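Local coordinates for protein EmGH1 (PDB 5Z87) that probably acts as a beta-glucosidase of glycosyl hydrolase family 3, splitting glucosidic bonds in its sugar substrates, at residues Gln62-Arg67 with Asp343-Asn348; Gly90-Ser96 with Ala125-Glu130; Gly198-His202 with Gly638-Gln642; Pro584-Leu588 with Val627-Arg631. All coordinates share one frame; numbering follows the deposited sequence.

Contact 1: Gln62-Arg67 with Asp343-Asn348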
loop_
_atom_site.group_PDB
_atom_site.type_symbol
_atom_site.label_atom_id
_atom_site.label_comp_id
_atom_site.label_asym_id
_atom_site.label_seq_id
_atom_site.Cartn_x
_atom_site.Cartn_y
_atom_site.Cartn_z
ATOM N N GLN A 62 33.666 -18.351 -13.458
ATOM C CA GLN A 62 32.440 -18.269 -14.238
ATOM C C GLN A 62 31.273 -17.642 -13.469
ATOM O O GLN A 62 30.214 -17.437 -14.066
ATOM C CB GLN A 62 32.049 -19.671 -14.731
ATOM C CG GLN A 62 33.109 -20.335 -15.614
ATOM C CD GLN A 62 33.300 -19.611 -16.936
ATOM O OE1 GLN A 62 32.336 -19.346 -17.666
ATOM N NE2 GLN A 62 34.551 -19.254 -17.241
ATOM N N LEU A 63 31.429 -17.326 -12.181
ATOM C CA LEU A 63 30.332 -16.771 -11.393
ATOM C C LEU A 63 30.438 -15.261 -11.217
ATOM O O LEU A 63 29.647 -14.677 -10.468
ATOM C CB LEU A 63 30.259 -17.456 -10.025
ATOM C CG LEU A 63 30.348 -18.988 -10.059
ATOM C CD1 LEU A 63 30.077 -19.577 -8.700
ATOM C CD2 LEU A 63 29.381 -19.571 -11.075
ATOM N N ASN A 64 31.391 -14.616 -11.886
ATOM C CA ASN A 64 31.603 -13.178 -11.780
ATOM C C ASN A 64 31.148 -12.488 -13.058
ATOM O O ASN A 64 31.355 -13.012 -14.157
ATOM C CB ASN A 64 33.081 -12.867 -11.522
ATOM C CG ASN A 64 33.648 -13.666 -10.362
ATOM O OD1 ASN A 64 32.980 -13.843 -9.352
ATOM N ND2 ASN A 64 34.884 -14.154 -10.503
ATOM N N CYS A 65 30.530 -11.308 -12.915
ATOM C CA CYS A 65 30.101 -10.494 -14.057
ATOM C C CYS A 65 30.268 -9.009 -13.752
ATOM O O CYS A 65 29.304 -8.320 -13.392
ATOM C CB CYS A 65 28.650 -10.796 -14.429
ATOM S SG CYS A 65 28.091 -9.979 -15.946
ATOM N N PRO A 66 31.482 -8.475 -13.899
ATOM C CA PRO A 66 31.691 -7.033 -13.709
ATOM C C PRO A 66 31.251 -6.257 -14.942
ATOM O O PRO A 66 30.870 -6.822 -15.969
ATOM C CB PRO A 66 33.208 -6.916 -13.511
ATOM C CG PRO A 66 33.748 -8.000 -14.420
ATOM C CD PRO A 66 32.734 -9.157 -14.297
ATOM N N ARG A 67 31.315 -4.938 -14.821
ATOM C CA ARG A 67 31.112 -4.086 -15.980
ATOM C C ARG A 67 32.248 -4.282 -16.974
ATOM O O ARG A 67 33.411 -4.442 -16.594
ATOM C CB ARG A 67 31.015 -2.622 -15.561
ATOM C CG ARG A 67 29.938 -1.865 -16.310
ATOM C CD ARG A 67 29.792 -0.446 -15.804
ATOM N NE ARG A 67 28.836 -0.397 -14.707
ATOM C CZ ARG A 67 27.530 -0.209 -14.868
ATOM N NH1 ARG A 67 26.726 -0.202 -13.803
ATOM N NH2 ARG A 67 27.038 -0.036 -16.093
ATOM N N ASP A 343 23.363 -17.705 -9.171
ATOM C CA ASP A 343 24.463 -18.400 -9.830
ATOM C C ASP A 343 25.591 -17.470 -10.251
ATOM O O ASP A 343 26.760 -17.850 -10.152
ATOM C CB ASP A 343 23.952 -19.160 -11.062
ATOM C CG ASP A 343 22.887 -20.167 -10.718
ATOM O OD1 ASP A 343 23.096 -20.925 -9.739
ATOM O OD2 ASP A 343 21.844 -20.202 -11.414
ATOM N N ILE A 344 25.281 -16.265 -10.732
ATOM C CA ILE A 344 26.303 -15.352 -11.216
ATOM C C ILE A 344 26.020 -13.958 -10.672
ATOM O O ILE A 344 24.876 -13.492 -10.692
ATOM C CB ILE A 344 26.396 -15.355 -12.759
ATOM C CG1 ILE A 344 27.398 -14.307 -13.240
ATOM C CG2 ILE A 344 25.048 -15.146 -13.391
ATOM C CD1 ILE A 344 27.918 -14.568 -14.642
ATOM N N GLU A 345 27.061 -13.304 -10.171
ATOM C CA GLU A 345 26.940 -12.023 -9.504
ATOM C C GLU A 345 27.258 -10.898 -10.484
ATOM O O GLU A 345 28.369 -10.815 -11.016
ATOM C CB GLU A 345 27.864 -11.952 -8.295
ATOM C CG GLU A 345 27.927 -10.577 -7.710
ATOM C CD GLU A 345 28.953 -10.478 -6.627
ATOM O OE1 GLU A 345 28.658 -9.859 -5.585
ATOM O OE2 GLU A 345 30.051 -11.044 -6.810
ATOM N N LEU A 346 26.272 -10.048 -10.724
ATOM C CA LEU A 346 26.448 -8.832 -11.502
ATOM C C LEU A 346 26.966 -7.756 -10.556
ATOM O O LEU A 346 26.220 -7.225 -9.730
ATOM C CB LEU A 346 25.128 -8.438 -12.150
ATOM C CG LEU A 346 25.103 -7.076 -12.821
ATOM C CD1 LEU A 346 26.040 -7.055 -14.021
ATOM C CD2 LEU A 346 23.665 -6.758 -13.232
ATOM N N ALA A 347 28.262 -7.455 -10.647
ATOM C CA ALA A 347 28.893 -6.504 -9.738
ATOM C C ALA A 347 30.350 -6.269 -10.115
ATOM O O ALA A 347 30.996 -7.146 -10.695
ATOM C CB ALA A 347 28.815 -6.993 -8.285
ATOM N N ASN A 348 30.867 -5.088 -9.801
ATOM C CA ASN A 348 32.296 -4.838 -9.817
ATOM C C ASN A 348 32.868 -5.220 -8.464
ATOM O O ASN A 348 32.291 -4.891 -7.425
ATOM C CB ASN A 348 32.610 -3.369 -10.096
ATOM C CG ASN A 348 32.418 -2.999 -11.531
ATOM O OD1 ASN A 348 32.308 -3.863 -12.407
ATOM N ND2 ASN A 348 32.365 -1.704 -11.791
HETATM O O HOH W 1 31.450 -11.420 -8.877
#

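Contact 2: Gly90-Ser96 with Ala125-Glu130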
loop_
_atom_site.group_PDB
_atom_site.type_symbol
_atom_site.label_atom_id
_atom_site.label_comp_id
_atom_site.label_asym_id
_atom_site.label_seq_id
_atom_site.Cartn_x
_atom_site.Cartn_y
_atom_site.Cartn_z
ATOM N N GLY A 90 32.903 -15.179 -16.001
ATOM C CA GLY A 90 31.521 -15.525 -16.267
ATOM C C GLY A 90 30.882 -14.647 -17.325
ATOM O O GLY A 90 30.428 -15.135 -18.363
ATOM N N GLY A 91 30.827 -13.341 -17.069
ATOM C CA GLY A 91 30.254 -12.422 -18.029
ATOM C C GLY A 91 30.809 -11.031 -17.835
ATOM O O GLY A 91 31.535 -10.750 -16.880
ATOM N N VAL A 92 30.470 -10.158 -18.777
ATOM C CA VAL A 92 30.658 -8.727 -18.610
ATOM C C VAL A 92 29.335 -8.064 -18.941
ATOM O O VAL A 92 28.500 -8.605 -19.674
ATOM C CB VAL A 92 31.787 -8.130 -19.487
ATOM C CG1 VAL A 92 33.144 -8.603 -19.014
ATOM C CG2 VAL A 92 31.557 -8.435 -20.968
ATOM N N TYR A 93 29.155 -6.874 -18.389
ATOM C CA TYR A 93 27.935 -6.106 -18.567
ATOM C C TYR A 93 28.263 -4.823 -19.309
ATOM O O TYR A 93 29.210 -4.119 -18.940
ATOM C CB TYR A 93 27.294 -5.789 -17.214
ATOM C CG TYR A 93 26.101 -4.873 -17.291
ATOM C CD1 TYR A 93 25.085 -5.098 -18.205
ATOM C CD2 TYR A 93 25.977 -3.799 -16.426
ATOM C CE1 TYR A 93 23.975 -4.267 -18.254
ATOM C CE2 TYR A 93 24.871 -2.964 -16.465
ATOM C CZ TYR A 93 23.881 -3.197 -17.373
ATOM O OH TYR A 93 22.798 -2.356 -17.408
ATOM N N SER A 94 27.497 -4.543 -20.363
ATOM C CA SER A 94 27.541 -3.246 -21.033
ATOM C C SER A 94 28.868 -3.011 -21.766
ATOM O O SER A 94 29.637 -2.105 -21.423
ATOM C CB SER A 94 27.265 -2.134 -20.009
ATOM O OG SER A 94 26.804 -0.965 -20.646
ATOM N N ALA A 95 29.132 -3.825 -22.788
ATOM C CA ALA A 95 30.350 -3.735 -23.580
ATOM C C ALA A 95 30.211 -2.793 -24.765
ATOM O O ALA A 95 31.219 -2.469 -25.401
ATOM C CB ALA A 95 30.760 -5.124 -24.088
ATOM N N SER A 96 28.993 -2.350 -25.069
ATOM C CA SER A 96 28.783 -1.459 -26.203
ATOM C C SER A 96 29.490 -0.122 -26.002
ATOM O O SER A 96 30.054 0.434 -26.952
ATOM C CB SER A 96 27.288 -1.251 -26.398
ATOM O OG SER A 96 26.651 -1.258 -25.125
ATOM N N ALA A 125 33.203 -15.151 -22.690
ATOM C CA ALA A 125 32.324 -14.454 -21.759
ATOM C C ALA A 125 30.904 -14.355 -22.308
ATOM O O ALA A 125 30.693 -14.251 -23.519
ATOM C CB ALA A 125 32.866 -13.053 -21.479
ATOM N N PHE A 126 29.917 -14.417 -21.408
ATOM C CA PHE A 126 28.625 -13.815 -21.721
ATOM C C PHE A 126 28.835 -12.312 -21.847
ATOM O O PHE A 126 29.594 -11.713 -21.081
ATOM C CB PHE A 126 27.577 -14.112 -20.635
ATOM C CG PHE A 126 26.672 -15.283 -20.957
ATOM C CD1 PHE A 126 25.977 -15.344 -22.156
ATOM C CD2 PHE A 126 26.530 -16.334 -20.062
ATOM C CE1 PHE A 126 25.155 -16.433 -22.452
ATOM C CE2 PHE A 126 25.700 -17.429 -20.356
ATOM C CZ PHE A 126 25.017 -17.473 -21.546
ATOM N N VAL A 127 28.210 -11.711 -22.847
ATOM C CA VAL A 127 28.272 -10.272 -23.065
ATOM C C VAL A 127 26.845 -9.773 -22.893
ATOM O O VAL A 127 26.011 -9.945 -23.791
ATOM C CB VAL A 127 28.836 -9.912 -24.446
ATOM C CG1 VAL A 127 28.852 -8.394 -24.648
ATOM C CG2 VAL A 127 30.235 -10.491 -24.607
ATOM N N PHE A 128 26.552 -9.178 -21.738
ATOM C CA PHE A 128 25.180 -8.833 -21.369
ATOM C C PHE A 128 24.904 -7.378 -21.726
ATOM O O PHE A 128 25.672 -6.485 -21.346
ATOM C CB PHE A 128 24.936 -9.054 -19.870
ATOM C CG PHE A 128 24.867 -10.498 -19.460
ATOM C CD1 PHE A 128 23.849 -11.316 -19.925
ATOM C CD2 PHE A 128 25.804 -11.030 -18.583
ATOM C CE1 PHE A 128 23.765 -12.651 -19.542
ATOM C CE2 PHE A 128 25.724 -12.354 -18.183
ATOM C CZ PHE A 128 24.703 -13.176 -18.685
ATOM N N GLU A 129 23.814 -7.139 -22.446
ATOM C CA GLU A 129 23.379 -5.779 -22.750
ATOM C C GLU A 129 21.933 -5.615 -22.288
ATOM O O GLU A 129 21.308 -6.565 -21.816
ATOM C CB GLU A 129 23.545 -5.470 -24.243
ATOM C CG GLU A 129 25.006 -5.597 -24.734
ATOM C CD GLU A 129 25.888 -4.451 -24.283
ATOM O OE1 GLU A 129 27.128 -4.572 -24.403
ATOM O OE2 GLU A 129 25.353 -3.424 -23.799
ATOM N N GLU A 130 21.406 -4.396 -22.393
ATOM C CA GLU A 130 20.010 -4.113 -22.074
ATOM C C GLU A 130 19.216 -4.040 -23.368
ATOM O O GLU A 130 19.659 -3.412 -24.331
ATOM C CB GLU A 130 19.856 -2.800 -21.303
ATOM C CG GLU A 130 20.681 -2.712 -20.051
ATOM C CD GLU A 130 20.087 -3.494 -18.887
ATOM O OE1 GLU A 130 20.722 -3.507 -17.808
ATOM O OE2 GLU A 130 18.994 -4.085 -19.047
#

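Contact 3: Gly198-His202 with Gly638-Gln642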
loop_
_atom_site.group_PDB
_atom_site.type_symbol
_atom_site.label_atom_id
_atom_site.label_comp_id
_atom_site.label_asym_id
_atom_site.label_seq_id
_atom_site.Cartn_x
_atom_site.Cartn_y
_atom_site.Cartn_z
ATOM N N GLY A 198 2.322 -3.332 -17.712
ATOM C CA GLY A 198 1.065 -2.924 -17.134
ATOM C C GLY A 198 0.758 -3.642 -15.840
ATOM O O GLY A 198 1.628 -4.229 -15.192
ATOM N N GLU A 199 -0.521 -3.591 -15.467
ATOM C CA GLU A 199 -0.997 -4.159 -14.217
ATOM C C GLU A 199 -1.589 -5.560 -14.365
ATOM O O GLU A 199 -1.805 -6.233 -13.353
ATOM C CB GLU A 199 -2.057 -3.225 -13.595
ATOM C CG GLU A 199 -3.426 -3.234 -14.302
ATOM C CD GLU A 199 -4.388 -2.143 -13.790
ATOM O OE1 GLU A 199 -3.905 -1.056 -13.398
ATOM O OE2 GLU A 199 -5.623 -2.375 -13.792
ATOM N N ASP A 200 -1.878 -5.998 -15.560
ATOM C CA ASP A 200 -2.674 -7.223 -15.656
ATOM C C ASP A 200 -1.781 -8.455 -15.789
ATOM O O ASP A 200 -0.905 -8.483 -16.662
ATOM C CB ASP A 200 -3.608 -7.169 -16.845
ATOM C CG ASP A 200 -4.409 -8.436 -16.986
ATOM O OD1 ASP A 200 -5.122 -8.787 -16.024
ATOM O OD2 ASP A 200 -4.321 -9.085 -18.044
ATOM N N PRO A 201 -2.004 -9.498 -14.974
ATOM C CA PRO A 201 -1.167 -10.707 -15.096
ATOM C C PRO A 201 -1.264 -11.375 -16.453
ATOM O O PRO A 201 -0.236 -11.825 -16.987
ATOM C CB PRO A 201 -1.691 -11.605 -13.970
ATOM C CG PRO A 201 -2.245 -10.630 -12.945
ATOM C CD PRO A 201 -2.899 -9.566 -13.802
ATOM N N HIS A 202 -2.456 -11.431 -17.052
ATOM C CA HIS A 202 -2.567 -12.095 -18.351
ATOM C C HIS A 202 -1.797 -11.342 -19.432
ATOM O O HIS A 202 -1.075 -11.956 -20.227
ATOM C CB HIS A 202 -4.032 -12.253 -18.756
ATOM C CG HIS A 202 -4.214 -12.828 -20.125
ATOM N ND1 HIS A 202 -4.132 -14.182 -20.381
ATOM C CD2 HIS A 202 -4.448 -12.232 -21.321
ATOM C CE1 HIS A 202 -4.324 -14.397 -21.671
ATOM N NE2 HIS A 202 -4.520 -13.232 -22.264
ATOM N N GLY A 638 -5.492 1.222 -7.559
ATOM C CA GLY A 638 -6.681 1.201 -8.378
ATOM C C GLY A 638 -6.735 0.147 -9.467
ATOM O O GLY A 638 -7.643 0.186 -10.299
ATOM N N TYR A 639 -5.804 -0.806 -9.470
ATOM C CA TYR A 639 -5.812 -1.824 -10.509
ATOM C C TYR A 639 -7.148 -2.562 -10.508
ATOM O O TYR A 639 -7.755 -2.797 -9.456
ATOM C CB TYR A 639 -4.633 -2.796 -10.328
ATOM C CG TYR A 639 -4.554 -3.455 -8.962
ATOM C CD1 TYR A 639 -5.322 -4.580 -8.666
ATOM C CD2 TYR A 639 -3.699 -2.960 -7.977
ATOM C CE1 TYR A 639 -5.257 -5.187 -7.420
ATOM C CE2 TYR A 639 -3.618 -3.555 -6.734
ATOM C CZ TYR A 639 -4.401 -4.673 -6.452
ATOM O OH TYR A 639 -4.340 -5.274 -5.199
ATOM N N TYR A 640 -7.600 -2.934 -11.712
ATOM C CA TYR A 640 -8.996 -3.326 -11.917
ATOM C C TYR A 640 -9.363 -4.621 -11.192
ATOM O O TYR A 640 -10.521 -4.778 -10.797
ATOM C CB TYR A 640 -9.311 -3.469 -13.422
ATOM C CG TYR A 640 -8.843 -4.777 -14.035
ATOM C CD1 TYR A 640 -7.574 -4.897 -14.601
ATOM C CD2 TYR A 640 -9.668 -5.902 -14.031
ATOM C CE1 TYR A 640 -7.148 -6.104 -15.156
ATOM C CE2 TYR A 640 -9.247 -7.101 -14.553
ATOM C CZ TYR A 640 -7.992 -7.200 -15.114
ATOM O OH TYR A 640 -7.608 -8.410 -15.627
ATOM N N TYR A 641 -8.427 -5.570 -11.039
ATOM C CA TYR A 641 -8.807 -6.894 -10.541
ATOM C C TYR A 641 -8.865 -6.891 -9.020
ATOM O O TYR A 641 -8.225 -7.724 -8.364
ATOM C CB TYR A 641 -7.861 -8.007 -11.057
ATOM C CG TYR A 641 -6.399 -7.638 -10.992
ATOM C CD1 TYR A 641 -5.818 -6.853 -11.990
ATOM C CD2 TYR A 641 -5.597 -8.056 -9.933
ATOM C CE1 TYR A 641 -4.491 -6.495 -11.928
ATOM C CE2 TYR A 641 -4.260 -7.696 -9.859
ATOM C CZ TYR A 641 -3.709 -6.922 -10.863
ATOM O OH TYR A 641 -2.377 -6.564 -10.818
ATOM N N GLN A 642 -9.632 -5.948 -8.459
ATOM C CA GLN A 642 -9.798 -5.862 -7.017
ATOM C C GLN A 642 -10.510 -7.103 -6.496
ATOM O O GLN A 642 -11.291 -7.741 -7.203
ATOM C CB GLN A 642 -10.602 -4.612 -6.637
ATOM C CG GLN A 642 -9.947 -3.284 -7.022
ATOM C CD GLN A 642 -8.738 -2.981 -6.166
ATOM O OE1 GLN A 642 -8.785 -3.112 -4.946
ATOM N NE2 GLN A 642 -7.631 -2.602 -6.806
#

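Contact 4: Pro584-Leu588 with Val627-Arg631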
loop_
_atom_site.group_PDB
_atom_site.type_symbol
_atom_site.label_atom_id
_atom_site.label_comp_id
_atom_site.label_asym_id
_atom_site.label_seq_id
_atom_site.Cartn_x
_atom_site.Cartn_y
_atom_site.Cartn_z
ATOM N N PRO A 584 2.319 5.806 -16.050
ATOM C CA PRO A 584 0.927 6.238 -16.234
ATOM C C PRO A 584 0.686 7.522 -15.463
ATOM O O PRO A 584 1.054 7.629 -14.289
ATOM C CB PRO A 584 0.111 5.074 -15.662
ATOM C CG PRO A 584 1.042 3.882 -15.715
ATOM C CD PRO A 584 2.403 4.464 -15.447
ATOM N N LEU A 585 0.067 8.501 -16.129
ATOM C CA LEU A 585 -0.240 9.793 -15.516
ATOM C C LEU A 585 -1.746 9.977 -15.354
ATOM O O LEU A 585 -2.546 9.402 -16.096
ATOM C CB LEU A 585 0.332 10.948 -16.345
ATOM C CG LEU A 585 1.860 11.081 -16.287
ATOM C CD1 LEU A 585 2.358 12.090 -17.291
ATOM C CD2 LEU A 585 2.324 11.452 -14.889
ATOM N N SER A 586 -2.130 10.803 -14.379
ATOM C CA SER A 586 -3.536 11.067 -14.071
ATOM C C SER A 586 -3.812 12.544 -14.315
ATOM O O SER A 586 -3.892 13.341 -13.365
ATOM C CB SER A 586 -3.877 10.677 -12.636
ATOM O OG SER A 586 -3.783 9.279 -12.491
ATOM N N PRO A 587 -3.967 12.940 -15.572
ATOM C CA PRO A 587 -4.051 14.356 -15.965
ATOM C C PRO A 587 -5.499 14.853 -15.886
ATOM O O PRO A 587 -6.213 15.007 -16.882
ATOM C CB PRO A 587 -3.508 14.329 -17.396
ATOM C CG PRO A 587 -4.018 12.965 -17.923
ATOM C CD PRO A 587 -4.190 12.047 -16.724
ATOM N N LEU A 588 -5.935 15.105 -14.647
ATOM C CA LEU A 588 -7.327 15.440 -14.369
ATOM C C LEU A 588 -7.725 16.742 -15.042
ATOM O O LEU A 588 -8.757 16.817 -15.722
ATOM C CB LEU A 588 -7.541 15.572 -12.863
ATOM C CG LEU A 588 -8.004 14.404 -12.017
ATOM C CD1 LEU A 588 -8.358 14.948 -10.637
ATOM C CD2 LEU A 588 -9.198 13.728 -12.668
ATOM N N VAL A 627 -3.028 -0.325 -18.058
ATOM C CA VAL A 627 -3.154 -0.039 -16.639
ATOM C C VAL A 627 -4.483 0.670 -16.431
ATOM O O VAL A 627 -5.097 1.178 -17.372
ATOM C CB VAL A 627 -2.007 0.851 -16.118
ATOM C CG1 VAL A 627 -0.704 0.096 -16.070
ATOM C CG2 VAL A 627 -1.894 2.110 -17.002
ATOM N N THR A 628 -4.908 0.732 -15.172
ATOM C CA THR A 628 -5.992 1.616 -14.772
ATOM C C THR A 628 -5.393 2.980 -14.467
ATOM O O THR A 628 -4.315 3.068 -13.877
ATOM C CB THR A 628 -6.725 1.065 -13.544
ATOM O OG1 THR A 628 -7.415 -0.129 -13.904
ATOM C CG2 THR A 628 -7.748 2.077 -13.003
ATOM N N ILE A 629 -6.070 4.046 -14.883
ATOM C CA ILE A 629 -5.631 5.394 -14.530
ATOM C C ILE A 629 -6.544 5.912 -13.422
ATOM O O ILE A 629 -7.721 6.204 -13.666
ATOM C CB ILE A 629 -5.635 6.341 -15.737
ATOM C CG1 ILE A 629 -4.731 5.802 -16.863
ATOM C CG2 ILE A 629 -5.199 7.725 -15.280
ATOM C CD1 ILE A 629 -3.260 5.679 -16.455
ATOM N N VAL A 630 -6.018 6.018 -12.197
ATOM C CA VAL A 630 -6.819 6.538 -11.092
ATOM C C VAL A 630 -6.906 8.053 -11.211
ATOM O O VAL A 630 -6.092 8.695 -11.876
ATOM C CB VAL A 630 -6.251 6.122 -9.723
ATOM C CG1 VAL A 630 -6.215 4.590 -9.595
ATOM C CG2 VAL A 630 -4.858 6.710 -9.529
ATOM N N ARG A 631 -7.912 8.633 -10.554
ATOM C CA ARG A 631 -8.082 10.084 -10.622
ATOM C C ARG A 631 -6.962 10.815 -9.893
ATOM O O ARG A 631 -6.510 11.877 -10.334
ATOM C CB ARG A 631 -9.447 10.476 -10.053
ATOM C CG ARG A 631 -10.529 10.314 -11.069
ATOM C CD ARG A 631 -11.936 10.390 -10.514
ATOM N NE ARG A 631 -12.805 9.772 -11.508
ATOM C CZ ARG A 631 -13.252 10.391 -12.591
ATOM N NH1 ARG A 631 -12.953 11.669 -12.786
ATOM N NH2 ARG A 631 -13.997 9.734 -13.474
HETATM O O HOH W 2 -4.240 13.348 -10.460
#

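Contact 1: Gln62-Arg67 with Asp343-Asn348
Leu63 and Cys65 pair with Glu345 and Ala347 where strands 64-65 and 345-346, the first and last of a TIM-type barrel, run parallel and close its ring. Leu63 O takes the N-H of Glu345 almost straight (2.9 Å, 174° at the hydrogen), Cys65 O accepts Ala347 N at 3.1 Å, and between them the bond from Cys65 N to Glu345 O is bent and weak. Where the strands end, Asn348 OD1 continues the pairing as a stand-in for a backbone carbonyl: it accepts Arg67 N at 2.8 Å in the plane of its own amide carbonyl.

Ile344 extends CG1 opposite its backbone N (chi1 176°), which lays CD1 against Cys65 CB at 3.8 Å and beside Gln62 O. Cys65 SG in turn faces Leu346 CD1 at 4.1 Å. Shortening Ile344 to an alanine would probably open a gap beside Cys65 CB and cost Ile376 of helix 366-382 a packing neighbour.

Further out, Asp343 is fixed by salt bridges to Arg301 and Arg375, while Leu63 and Ile344 pack on helix 366-382. Arg67 makes a cation-pi contact with Trp314. The extended Glu345 side chain is held by the backbone N of Val351 at OE1 and of Tyr352 at OE2; a water donates both to Glu345 OE2 and to Asn64 OD1, its oxygen lying 2.9 Å from Asn64 OD1.

Contact 2: Gly90-Ser96 with Ala125-Glu130
Val92 and Phe128 sit on neighbouring parallel strands of the barrel, joined through helix 101-116 as a beta-alpha-beta crossover. Four backbone bonds satisfy the facing edges: Phe126 N to Gly90 O, Val92 N to Phe126 O, Phe128 N to Val92 O and Ser94 N to Phe128 O, the last at 2.8 Å and nearly linear (178°).

Beyond Ser94 the chain turns, and the Glu129 carboxylate takes over as acceptor where strand pairing has ended. Its chain bends at chi2 (-74°), bringing OE1 to Ala95 N at 2.7 Å and Ser96 N at 3.0 Å; the two donors come from opposite faces of the carboxylate plane, both on the syn side. Glu129 OE2 accepts Ser96 OG at 2.9 Å, from above that plane. With an alanine at Glu129, both amides and the hydroxyl would probably lose their shared acceptor and the turn be freer to move. Nearby, Ala95 CB meets Val127 CG1 at 3.8 Å.

Just past the end of strand 126-129, Glu130 OE1 accepts the Tyr93 hydroxyl and lies at the ring edge, with ring and carboxylate planes 87° apart. The modelled 2.4 Å between Tyr93 OH and Glu130 OE1 is very short, and its exact length is doubtful. Glu130 OE1 also hydrogen-bonds a dithiothreitol molecule, probably from the crystallisation liquor, in a pocket shared with Phe178, whose ring stacks on Phe128. The two glutamates thus divide the work: Glu129 turns its oxygens to the amides and hydroxyl of the loop after strand 91-93, whereas Glu130 directs OE1 into the pocket, where Tyr93 OH is also close.

Contact 3: Gly198-His202 with Gly638-Gln642
Tyr640 OH is held by two groups: it donates to Asp200 OD1 at 2.5 Å and accepts the backbone N of Met725. Asp200 is the N-cap of helix 201-216, and its other oxygen, OD2, accepts the N-H of Val203, so one carboxylate both caps a helix of the N-terminal barrel region and grips a loop of the C-terminal domain. OD1 lies at the edge of the Tyr640 ring, whereas the hydroxyl approaches from above the carboxylate plane.

Glu199 CG sits between backbone N and carbonyl carbon (chi1 73°), its extended chain reaching Tyr639 and Tyr640. Glu199 OE2 takes Tyr640 N at 2.9 Å, from above the carboxylate plane, and OE1 is satisfied by Thr628 N. The backbone of Glu199 is used too: Tyr641 OH donates to Glu199 O at 2.6 Å, in the carbonyl plane.

Tyr641, the centre of an inverse gamma turn, has its ring between two neighbours. Pro201 CD rests over one face in a CH-pi contact, 4.3 Å from the ring centroid, and Tyr639 CD1 covers the opposite face. Gln642 NE2 lies over the Tyr639 ring and donates within its own amide plane to a lone pair of Tyr639 O, at 2.7 Å.

Contact 4: Pro584-Leu588 with Val627-Arg631
Ser586 turns OG away from its own carbonyl carbon (chi1 -67°), which lets the hydroxyl donate to Val630 O; the modelled Ser586 OG to Val630 O distance, 2.5 Å, is very short and doubtful. Ile629 places CG2 opposite its backbone N, and chi2 (-62°) swings CD1 back beside CA. Both methyls therefore face residues 584-586: CG2 lies 3.2 Å from Leu585 O and also beside Ser586 OG, while CD1 meets Pro584 CB at 3.5 Å. The proline ring carries on to Val627, whose CG2 touches Pro584 CG at 3.7 Å across a nearly perpendicular approach.

The two loops run in roughly the same direction, 25° apart, within the C-terminal domain. Residues 584-588 lead from strand 574-580 of its mixed sheet into helix 588-593, with Pro587 at the N-cap and at the centre of an inverse gamma turn. Met147 of helix 146-150, in the N-terminal region, packs against both Pro584 and Val627.

At the far end, a water donates to Ser586 O and to Arg631 O, the latter at 2.7 Å. Leu588 CG sits 3.4 Å from Arg631 O, and its CD2 reaches the aliphatic part of Arg631, whose NE is hydrogen-bonded to Thr657 O.

How the contacts relate
From the N terminus, the chain first lays down residues 62-67, which wait until 343-348 to close contact 1. Contact 2 is nested early within that loop; the two touch, since strand 64-65 lies between strands 345-346 and 91-93, and together they tie the first three strands of the barrel and the last. Contact 3 opens at 198-202, still inside the loop of contact 1, and closes only at 638-642, so the two cross, which joins the barrel to the C-terminal domain. Contact 4, in series with contact 1, is nested inside contact 3 and joins two loops of the C-terminal domain. Glu199 and Thr628 link contacts 3 and 4, whose centres lie about 14 Å apart.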